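Local coordinates for protein 433aa long hypothetical phosphoribosylglycinamide formyl transferase (Pyrococcus horikoshii, PDB 2DWC) that is of unestablished function but belongs to the ATP-grasp family, with a Rossmann-like N-terminal domain, and binds adenosine-5'-diphosphate, at residues Ile22-Ser27 against Val43-Val48; Pro83-Pro88 against Gly105-Pro110; Pro342-Val347 against Val399-Ala404. One frame throughout, in Å; residues are numbered along the deposited sequence.

Contact 1: residues Ile22-Ser27 against Val43-Val48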
loop_
_atom_site.group_PDB
_atom_site.type_symbol
_atom_site.label_atom_id
_atom_site.label_comp_id
_atom_site.label_asym_id
_atom_site.label_seq_id
_atom_site.Cartn_x
_atom_site.Cartn_y
_atom_site.Cartn_z
ATOM N N ILE B 22 -8.125 -13.275 -8.489
ATOM C CA ILE B 22 -9.243 -13.122 -7.552
ATOM C C ILE B 22 -10.346 -12.358 -8.256
ATOM O O ILE B 22 -10.064 -11.559 -9.147
ATOM C CB ILE B 22 -8.846 -12.344 -6.285
ATOM C CG1 ILE B 22 -8.332 -10.923 -6.636
ATOM C CG2 ILE B 22 -7.787 -13.181 -5.507
ATOM C CD1 ILE B 22 -8.023 -10.092 -5.351
ATOM N N LEU B 23 -11.603 -12.615 -7.850
ATOM C CA LEU B 23 -12.759 -11.957 -8.436
ATOM C C LEU B 23 -13.441 -11.227 -7.268
ATOM O O LEU B 23 -13.961 -11.870 -6.350
ATOM C CB LEU B 23 -13.722 -13.006 -9.053
ATOM C CG LEU B 23 -14.944 -12.379 -9.712
ATOM C CD1 LEU B 23 -14.548 -11.533 -10.936
ATOM C CD2 LEU B 23 -15.902 -13.508 -10.126
ATOM N N LEU B 24 -13.371 -9.896 -7.305
ATOM C CA LEU B 24 -13.991 -9.077 -6.257
ATOM C C LEU B 24 -15.457 -8.790 -6.610
ATOM O O LEU B 24 -15.714 -8.200 -7.652
ATOM C CB LEU B 24 -13.243 -7.731 -6.139
ATOM C CG LEU B 24 -11.773 -7.907 -5.714
ATOM C CD1 LEU B 24 -11.101 -6.540 -5.755
ATOM C CD2 LEU B 24 -11.690 -8.429 -4.260
ATOM N N LEU B 25 -16.413 -9.256 -5.799
ATOM C CA LEU B 25 -17.836 -8.942 -6.064
ATOM C C LEU B 25 -18.137 -7.763 -5.145
ATOM O O LEU B 25 -18.467 -7.936 -3.951
ATOM C CB LEU B 25 -18.716 -10.156 -5.793
ATOM C CG LEU B 25 -18.347 -11.354 -6.699
ATOM C CD1 LEU B 25 -19.423 -12.486 -6.444
ATOM C CD2 LEU B 25 -18.317 -11.008 -8.233
ATOM N N GLY B 26 -18.052 -6.540 -5.709
ATOM C CA GLY B 26 -18.167 -5.343 -4.883
ATOM C C GLY B 26 -16.801 -4.703 -4.984
ATOM O O GLY B 26 -15.784 -5.317 -4.615
ATOM N N SER B 27 -16.751 -3.466 -5.503
ATOM C CA SER B 27 -15.473 -2.821 -5.756
ATOM C C SER B 27 -15.310 -1.507 -5.027
ATOM O O SER B 27 -14.742 -0.560 -5.565
ATOM C CB SER B 27 -15.328 -2.596 -7.277
ATOM O OG SER B 27 -15.381 -3.863 -7.962
ATOM N N VAL B 43 -0.717 -10.861 -8.207
ATOM C CA VAL B 43 -1.939 -11.646 -8.369
ATOM C C VAL B 43 -2.917 -10.860 -9.261
ATOM O O VAL B 43 -3.082 -9.647 -9.096
ATOM C CB VAL B 43 -2.573 -11.954 -7.013
ATOM C CG1 VAL B 43 -3.973 -12.613 -7.198
ATOM C CG2 VAL B 43 -1.628 -12.983 -6.262
ATOM N N GLU B 44 -3.547 -11.570 -10.199
ATOM C CA GLU B 44 -4.437 -10.924 -11.155
ATOM C C GLU B 44 -5.763 -10.600 -10.477
ATOM O O GLU B 44 -6.321 -11.426 -9.768
ATOM C CB GLU B 44 -4.647 -11.866 -12.349
ATOM C CG GLU B 44 -5.331 -11.163 -13.564
ATOM C CD GLU B 44 -5.077 -11.880 -14.893
ATOM O OE1 GLU B 44 -6.026 -11.958 -15.707
ATOM O OE2 GLU B 44 -3.930 -12.339 -15.139
ATOM N N VAL B 45 -6.303 -9.411 -10.745
ATOM C CA VAL B 45 -7.550 -8.966 -10.100
ATOM C C VAL B 45 -8.642 -8.593 -11.088
ATOM O O VAL B 45 -8.397 -7.796 -11.995
ATOM C CB VAL B 45 -7.308 -7.667 -9.264
ATOM C CG1 VAL B 45 -8.595 -7.246 -8.523
ATOM C CG2 VAL B 45 -6.208 -7.931 -8.238
ATOM N N VAL B 46 -9.832 -9.156 -10.898
ATOM C CA VAL B 46 -10.963 -8.791 -11.737
ATOM C C VAL B 46 -11.966 -8.229 -10.713
ATOM O O VAL B 46 -12.266 -8.876 -9.709
ATOM C CB VAL B 46 -11.533 -9.993 -12.448
ATOM C CG1 VAL B 46 -12.774 -9.581 -13.230
ATOM C CG2 VAL B 46 -10.505 -10.516 -13.394
ATOM N N ALA B 47 -12.444 -7.011 -10.981
ATOM C CA ALA B 47 -13.341 -6.316 -10.050
ATOM C C ALA B 47 -14.714 -6.138 -10.658
ATOM O O ALA B 47 -14.829 -5.648 -11.780
ATOM C CB ALA B 47 -12.720 -4.920 -9.746
ATOM N N VAL B 48 -15.738 -6.463 -9.886
ATOM C CA VAL B 48 -17.124 -6.361 -10.352
ATOM C C VAL B 48 -17.933 -5.430 -9.464
ATOM O O VAL B 48 -17.762 -5.404 -8.234
ATOM C CB VAL B 48 -17.799 -7.778 -10.280
ATOM C CG1 VAL B 48 -19.242 -7.773 -10.898
ATOM C CG2 VAL B 48 -16.898 -8.800 -11.026
#
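Ile22, Leu23, Leu24 and Leu25 pair with Val45, Val46, Ala47 and Val48 as neighbouring parallel strands, joined by alternating backbone bonds such as Leu24 N to Val46 O at 2.8 Å. Leu24 shows how one side chain fits. Its CB lies 3.9 Å from Val46 O and also borders Ala47 CA. CG sits beside the backbone N and anti to the carbonyl carbon (chi1 -63°), still near Val46 O, and CD1 ends 3.8 Å from Val45 CG1, on the face shared with Ile22, where helix 29-40 covers Ile22 and Val45 and Ala56 of helix 55-59 touches Leu24. On the other face Leu23 CD1 touches two valines: Val46 CG1 at 3.5 Å, closer than usual for two carbons, and Val48 CG2 at 3.6 Å. Helix 71-81 closes this side. Where the first strand ends, Val48 O accepts Gly26 N at 2.8 Å and, weakly, the Ser27 hydroxyl, whose OG also rests 3.4 Å from Ala47 CB. The contact joins both strands of a beta-alpha-beta unit whose crossover helix is 29-40. The Glu44 carboxylate has its own salt bridge to Arg62; between the paired strands the buried polar groups are mainly peptides, whose bonding fixes the register.

Contact 2: residues Pro83-Pro88 against Gly105-Pro110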
loop_
_atom_site.group_PDB
_atom_site.type_symbol
_atom_site.label_atom_id
_atom_site.label_comp_id
_atom_site.label_asym_id
_atom_site.label_seq_id
_atom_site.Cartn_x
_atom_site.Cartn_y
_atom_site.Cartn_z
ATOM N N PRO B 83 -11.875 -17.823 -11.518
ATOM C CA PRO B 83 -10.990 -17.320 -10.477
ATOM C C PRO B 83 -10.596 -18.347 -9.400
ATOM O O PRO B 83 -11.324 -19.327 -9.205
ATOM C CB PRO B 83 -11.799 -16.180 -9.889
ATOM C CG PRO B 83 -13.157 -16.649 -9.942
ATOM C CD PRO B 83 -13.264 -17.376 -11.301
ATOM N N ASP B 84 -9.450 -18.097 -8.724
ATOM C CA ASP B 84 -9.024 -18.951 -7.585
ATOM C C ASP B 84 -9.810 -18.630 -6.320
ATOM O O ASP B 84 -9.852 -19.448 -5.379
ATOM C CB ASP B 84 -7.519 -18.732 -7.333
ATOM C CG ASP B 84 -6.695 -19.244 -8.503
ATOM O OD1 ASP B 84 -6.307 -18.447 -9.378
ATOM O OD2 ASP B 84 -6.507 -20.483 -8.615
ATOM N N ALA B 85 -10.367 -17.419 -6.244
ATOM C CA ALA B 85 -11.209 -17.033 -5.113
ATOM C C ALA B 85 -12.211 -16.016 -5.557
ATOM O O ALA B 85 -11.858 -15.099 -6.316
ATOM C CB ALA B 85 -10.349 -16.430 -3.964
ATOM N N ILE B 86 -13.456 -16.197 -5.106
ATOM C CA ILE B 86 -14.586 -15.269 -5.372
ATOM C C ILE B 86 -14.786 -14.595 -4.010
ATOM O O ILE B 86 -15.111 -15.249 -3.024
ATOM C CB ILE B 86 -15.814 -16.069 -5.772
ATOM C CG1 ILE B 86 -15.502 -16.758 -7.083
ATOM C CG2 ILE B 86 -17.062 -15.122 -5.881
ATOM C CD1 ILE B 86 -16.662 -17.662 -7.568
ATOM N N ILE B 87 -14.549 -13.291 -3.979
ATOM C CA ILE B 87 -14.542 -12.477 -2.761
ATOM C C ILE B 87 -15.675 -11.482 -2.706
ATOM O O ILE B 87 -15.600 -10.393 -3.293
ATOM C CB ILE B 87 -13.179 -11.734 -2.689
ATOM C CG1 ILE B 87 -12.019 -12.734 -2.807
ATOM C CG2 ILE B 87 -13.074 -10.952 -1.383
ATOM C CD1 ILE B 87 -10.576 -12.129 -2.769
ATOM N N PRO B 88 -16.762 -11.848 -2.030
ATOM C CA PRO B 88 -17.916 -10.941 -1.907
ATOM C C PRO B 88 -17.525 -9.814 -0.970
ATOM O O PRO B 88 -17.033 -10.073 0.124
ATOM C CB PRO B 88 -19.017 -11.820 -1.295
ATOM C CG PRO B 88 -18.519 -13.208 -1.307
ATOM C CD PRO B 88 -16.993 -13.140 -1.344
ATOM N N GLY B 105 -17.398 -26.118 -7.777
ATOM C CA GLY B 105 -15.970 -26.133 -7.551
ATOM C C GLY B 105 -15.209 -24.806 -7.548
ATOM O O GLY B 105 -13.986 -24.824 -7.695
ATOM N N TYR B 106 -15.905 -23.668 -7.434
ATOM C CA TYR B 106 -15.185 -22.393 -7.360
ATOM C C TYR B 106 -15.210 -21.991 -5.909
ATOM O O TYR B 106 -16.273 -22.057 -5.262
ATOM C CB TYR B 106 -15.887 -21.298 -8.174
ATOM C CG TYR B 106 -15.799 -21.584 -9.642
ATOM C CD1 TYR B 106 -16.860 -22.180 -10.311
ATOM C CD2 TYR B 106 -14.623 -21.327 -10.350
ATOM C CE1 TYR B 106 -16.767 -22.529 -11.645
ATOM C CE2 TYR B 106 -14.528 -21.671 -11.717
ATOM C CZ TYR B 106 -15.604 -22.269 -12.331
ATOM O OH TYR B 106 -15.520 -22.619 -13.653
ATOM N N PHE B 107 -14.086 -21.442 -5.434
ATOM C CA PHE B 107 -13.936 -21.116 -4.031
ATOM C C PHE B 107 -14.553 -19.759 -3.636
ATOM O O PHE B 107 -14.018 -18.697 -3.954
ATOM C CB PHE B 107 -12.434 -21.164 -3.661
ATOM C CG PHE B 107 -12.157 -20.869 -2.214
ATOM C CD1 PHE B 107 -12.953 -21.452 -1.207
ATOM C CD2 PHE B 107 -11.119 -20.016 -1.849
ATOM C CE1 PHE B 107 -12.717 -21.186 0.157
ATOM C CE2 PHE B 107 -10.869 -19.748 -0.454
ATOM C CZ PHE B 107 -11.687 -20.347 0.528
ATOM N N VAL B 108 -15.694 -19.834 -2.962
ATOM C CA VAL B 108 -16.411 -18.662 -2.450
ATOM C C VAL B 108 -15.964 -18.431 -1.007
ATOM O O VAL B 108 -15.972 -19.360 -0.170
ATOM C CB VAL B 108 -17.918 -18.916 -2.512
ATOM C CG1 VAL B 108 -18.698 -17.748 -1.919
ATOM C CG2 VAL B 108 -18.325 -19.139 -3.985
ATOM N N VAL B 109 -15.587 -17.187 -0.714
ATOM C CA VAL B 109 -15.027 -16.799 0.588
ATOM C C VAL B 109 -16.038 -16.212 1.555
ATOM O O VAL B 109 -16.842 -15.351 1.173
ATOM C CB VAL B 109 -13.959 -15.699 0.354
ATOM C CG1 VAL B 109 -13.523 -15.035 1.681
ATOM C CG2 VAL B 109 -12.768 -16.319 -0.407
ATOM N N PRO B 110 -16.049 -16.685 2.812
ATOM C CA PRO B 110 -15.215 -17.743 3.429
ATOM C C PRO B 110 -15.806 -19.088 2.994
ATOM O O PRO B 110 -15.086 -20.101 2.884
ATOM C CB PRO B 110 -15.334 -17.444 4.928
ATOM C CG PRO B 110 -16.727 -16.887 5.044
ATOM C CD PRO B 110 -16.858 -15.977 3.821
HETATM O O HOH W 1 -11.918 -21.405 -7.405
#
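Val109 and Ile86 meet at the tight end of this contact. Val109 N donates to Ile86 O at 3.1 Å, and two residues back Phe107 O receives Ile86 N at 2.8 Å in a nearly straight bond (166° at the hydrogen). Ile86 is thus gripped through both its N-H and its carbonyl, while Phe107 O also takes a CA-H contact from Ala85. Val109 turns its CB toward the strand, and CB and CG2 both settle close to Ile86 O, CB at 3.6 Å. Beyond them Pro88 lays the CD corner of its ring 3.4 Å from Val109 O. Helix 313-322 covers Val109 and Ile87 through His317 and Val321.

The strand 85-88 is the outermost within this chain of the four-stranded parallel sheet of the Rossmann-like domain, and segment 105-110 runs alongside it in the same direction with a single bridge, Ile86 to Val108, as a loop between helices 95-103 and 112-118. Gly105, with positive phi, closes the first of those helices in a Schellman motif and sends the chain back to the sheet.

Toward Pro83 the fit is looser. Direct backbone bonding gives way to a water that donates to Pro83 O at 2.8 Å and accepts from Phe107 N. With CG anti to the backbone N (chi1 -179°), Phe107 sets its ring so that Asp84 O lies in the ring plane at the edge, 3.8 Å from CD2. Tyr106 touches Ile86 CD1 through CB at 3.8 Å, the two side chains crossing at a slant, and its ring edge faces Pro83 O. Both Tyr106 and Asp84 are partly exposed; Asp84 directs its CB away from the loop, and its OD1 is bonded to Lys21 N.

Contact 3: residues Pro342-Val347 against Val399-Ala404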
loop_
_atom_site.group_PDB
_atom_site.type_symbol
_atom_site.label_atom_id
_atom_site.label_comp_id
_atom_site.label_asym_id
_atom_site.label_seq_id
_atom_site.Cartn_x
_atom_site.Cartn_y
_atom_site.Cartn_z
ATOM N N PRO B 342 -0.296 2.012 17.631
ATOM C CA PRO B 342 -1.710 2.374 17.762
ATOM C C PRO B 342 -2.074 3.354 16.642
ATOM O O PRO B 342 -1.234 4.159 16.223
ATOM C CB PRO B 342 -1.774 3.066 19.136
ATOM C CG PRO B 342 -0.713 2.321 19.939
ATOM C CD PRO B 342 0.429 2.256 18.905
ATOM N N ALA B 343 -3.327 3.294 16.192
ATOM C CA ALA B 343 -3.746 4.203 15.106
ATOM C C ALA B 343 -5.237 4.383 15.117
ATOM O O ALA B 343 -5.951 3.740 15.876
ATOM C CB ALA B 343 -3.259 3.647 13.709
ATOM N N ALA B 344 -5.720 5.286 14.285
ATOM C CA ALA B 344 -7.145 5.551 14.221
ATOM C C ALA B 344 -7.501 6.073 12.853
ATOM O O ALA B 344 -6.629 6.539 12.111
ATOM C CB ALA B 344 -7.515 6.644 15.262
ATOM N N THR B 345 -8.792 6.031 12.544
ATOM C CA THR B 345 -9.310 6.568 11.283
ATOM C C THR B 345 -10.501 7.457 11.586
ATOM O O THR B 345 -11.104 7.371 12.660
ATOM C CB THR B 345 -9.852 5.482 10.328
ATOM O OG1 THR B 345 -11.068 4.937 10.875
ATOM C CG2 THR B 345 -8.832 4.386 10.103
ATOM N N HIS B 346 -10.812 8.356 10.659
ATOM C CA HIS B 346 -12.024 9.142 10.746
ATOM C C HIS B 346 -12.507 9.274 9.293
ATOM O O HIS B 346 -11.713 9.574 8.389
ATOM C CB HIS B 346 -11.779 10.521 11.364
ATOM C CG HIS B 346 -13.052 11.212 11.744
ATOM N ND1 HIS B 346 -13.929 11.722 10.805
ATOM C CD2 HIS B 346 -13.651 11.381 12.953
ATOM C CE1 HIS B 346 -15.014 12.171 11.418
ATOM N NE2 HIS B 346 -14.873 11.972 12.718
ATOM N N VAL B 347 -13.785 9.002 9.058
ATOM C CA VAL B 347 -14.309 9.090 7.694
ATOM C C VAL B 347 -14.364 10.498 7.140
ATOM O O VAL B 347 -14.351 11.486 7.883
ATOM C CB VAL B 347 -15.744 8.473 7.618
ATOM C CG1 VAL B 347 -15.703 7.043 8.160
ATOM C CG2 VAL B 347 -16.745 9.330 8.426
ATOM N N VAL B 399 -4.447 10.028 21.218
ATOM C CA VAL B 399 -3.856 11.098 20.439
ATOM C C VAL B 399 -4.160 10.784 18.954
ATOM O O VAL B 399 -4.556 11.664 18.189
ATOM C CB VAL B 399 -2.335 11.170 20.658
ATOM C CG1 VAL B 399 -1.737 12.173 19.679
ATOM C CG2 VAL B 399 -2.028 11.617 22.118
ATOM N N ALA B 400 -3.984 9.535 18.554
ATOM C CA ALA B 400 -4.298 9.176 17.150
ATOM C C ALA B 400 -5.779 9.398 16.827
ATOM O O ALA B 400 -6.093 9.912 15.743
ATOM C CB ALA B 400 -3.889 7.729 16.874
ATOM N N LYS B 401 -6.693 9.031 17.741
ATOM C CA LYS B 401 -8.129 9.267 17.523
ATOM C C LYS B 401 -8.419 10.750 17.298
ATOM O O LYS B 401 -9.118 11.135 16.345
ATOM C CB LYS B 401 -8.974 8.794 18.734
ATOM C CG LYS B 401 -8.953 7.311 18.994
ATOM C CD LYS B 401 -9.568 6.975 20.342
ATOM C CE LYS B 401 -11.058 7.359 20.415
ATOM N NZ LYS B 401 -11.622 6.996 21.761
ATOM N N ARG B 402 -7.888 11.607 18.178
ATOM C CA ARG B 402 -8.145 13.036 18.028
ATOM C C ARG B 402 -7.506 13.574 16.768
ATOM O O ARG B 402 -8.089 14.418 16.086
ATOM C CB ARG B 402 -7.637 13.829 19.250
ATOM C CG ARG B 402 -8.593 13.796 20.444
ATOM C CD ARG B 402 -8.107 14.731 21.591
ATOM N NE ARG B 402 -6.728 14.433 22.006
ATOM C CZ ARG B 402 -6.385 13.601 22.991
ATOM N NH1 ARG B 402 -7.315 12.966 23.704
ATOM N NH2 ARG B 402 -5.105 13.388 23.250
ATOM N N LYS B 403 -6.317 13.088 16.432
ATOM C CA LYS B 403 -5.663 13.575 15.230
ATOM C C LYS B 403 -6.372 13.197 13.915
ATOM O O LYS B 403 -6.485 14.049 13.006
ATOM C CB LYS B 403 -4.247 13.078 15.204
ATOM C CG LYS B 403 -3.446 13.573 14.054
ATOM C CD LYS B 403 -1.996 13.209 14.281
ATOM C CE LYS B 403 -1.320 14.206 15.225
ATOM N NZ LYS B 403 0.152 14.000 15.253
ATOM N N ALA B 404 -6.826 11.944 13.810
ATOM C CA ALA B 404 -7.559 11.515 12.609
ATOM C C ALA B 404 -8.806 12.381 12.467
ATOM O O ALA B 404 -9.160 12.821 11.383
ATOM C CB ALA B 404 -7.958 10.009 12.703
HETATM O O HOH W 2 -11.110 9.744 15.023
#
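Ala344 pushes its CB against the helix backbone at Lys401, 3.5 Å from Lys401 CA and equally near Lys401 N. Having only a methyl group to accommodate, the helix comes close: the axes of segments 343-347 and 399-404 approach to 6.6 Å, their directions 24° apart. The methyl groups of Ala400 and Ala404, one helical turn apart, both border Ala344 CB: Ala400 CB is 4.1 Å from it and also covers Ala343 CA, while Ala404 CB lies against the strand backbone, 3.8 Å from Ala344 O and as near Thr345 C.

Farther along the strand His346 CB rests 3.5 Å from Ala404 O. The His346 ring is fixed in rotation by ND1, which donates to Val347 O at 3.0 Å, in the plane of that carbonyl and on a lone pair. The rings of His243 and His409 meet it as well, His409 edge-to-face. Polar linkage between strand and helix comes through a water, which donates to Lys401 O at 2.8 Å and only weakly to Thr345 O; this water lies in the plane of the His346 ring, at its edge. Lys401 CG passes 4.1 Å from Ala344 CB, and the side chain goes on to a cation-pi contact with Trp246 of strand 241-247.

Strand 343-349 runs between strands 241-247 and 386-393, antiparallel to both, and helix 397-409 follows 386-393 in the chain. The arrangement is alpha-on-beta layer packing, with small alanines at the interface, in the PurT C-terminal family region.

How the contacts relate
Contacts 1 and 2 belong to one parallel sheet and lie with their centres 10 Å apart. Strand 21-25 stands between 44-49 and 85-88, so segment 22-27 faces contact 2 on its other side: Leu23 O and Ile87 N are 2.8 Å apart, a probable hydrogen bond, and Leu25 CD1 packs on Ile86 CG2 at 3.6 Å. Contact 3 belongs to another family region. Its centre is 29 Å from that of contact 1 and 33 Å from that of contact 2, and its nearest atoms stay about 16 Å and 19 Å from theirs. None of the three supplies a residue to the adenosine-5'-diphosphate pocket, which is lined by residues such as Lys162, Glu203 and Glu291.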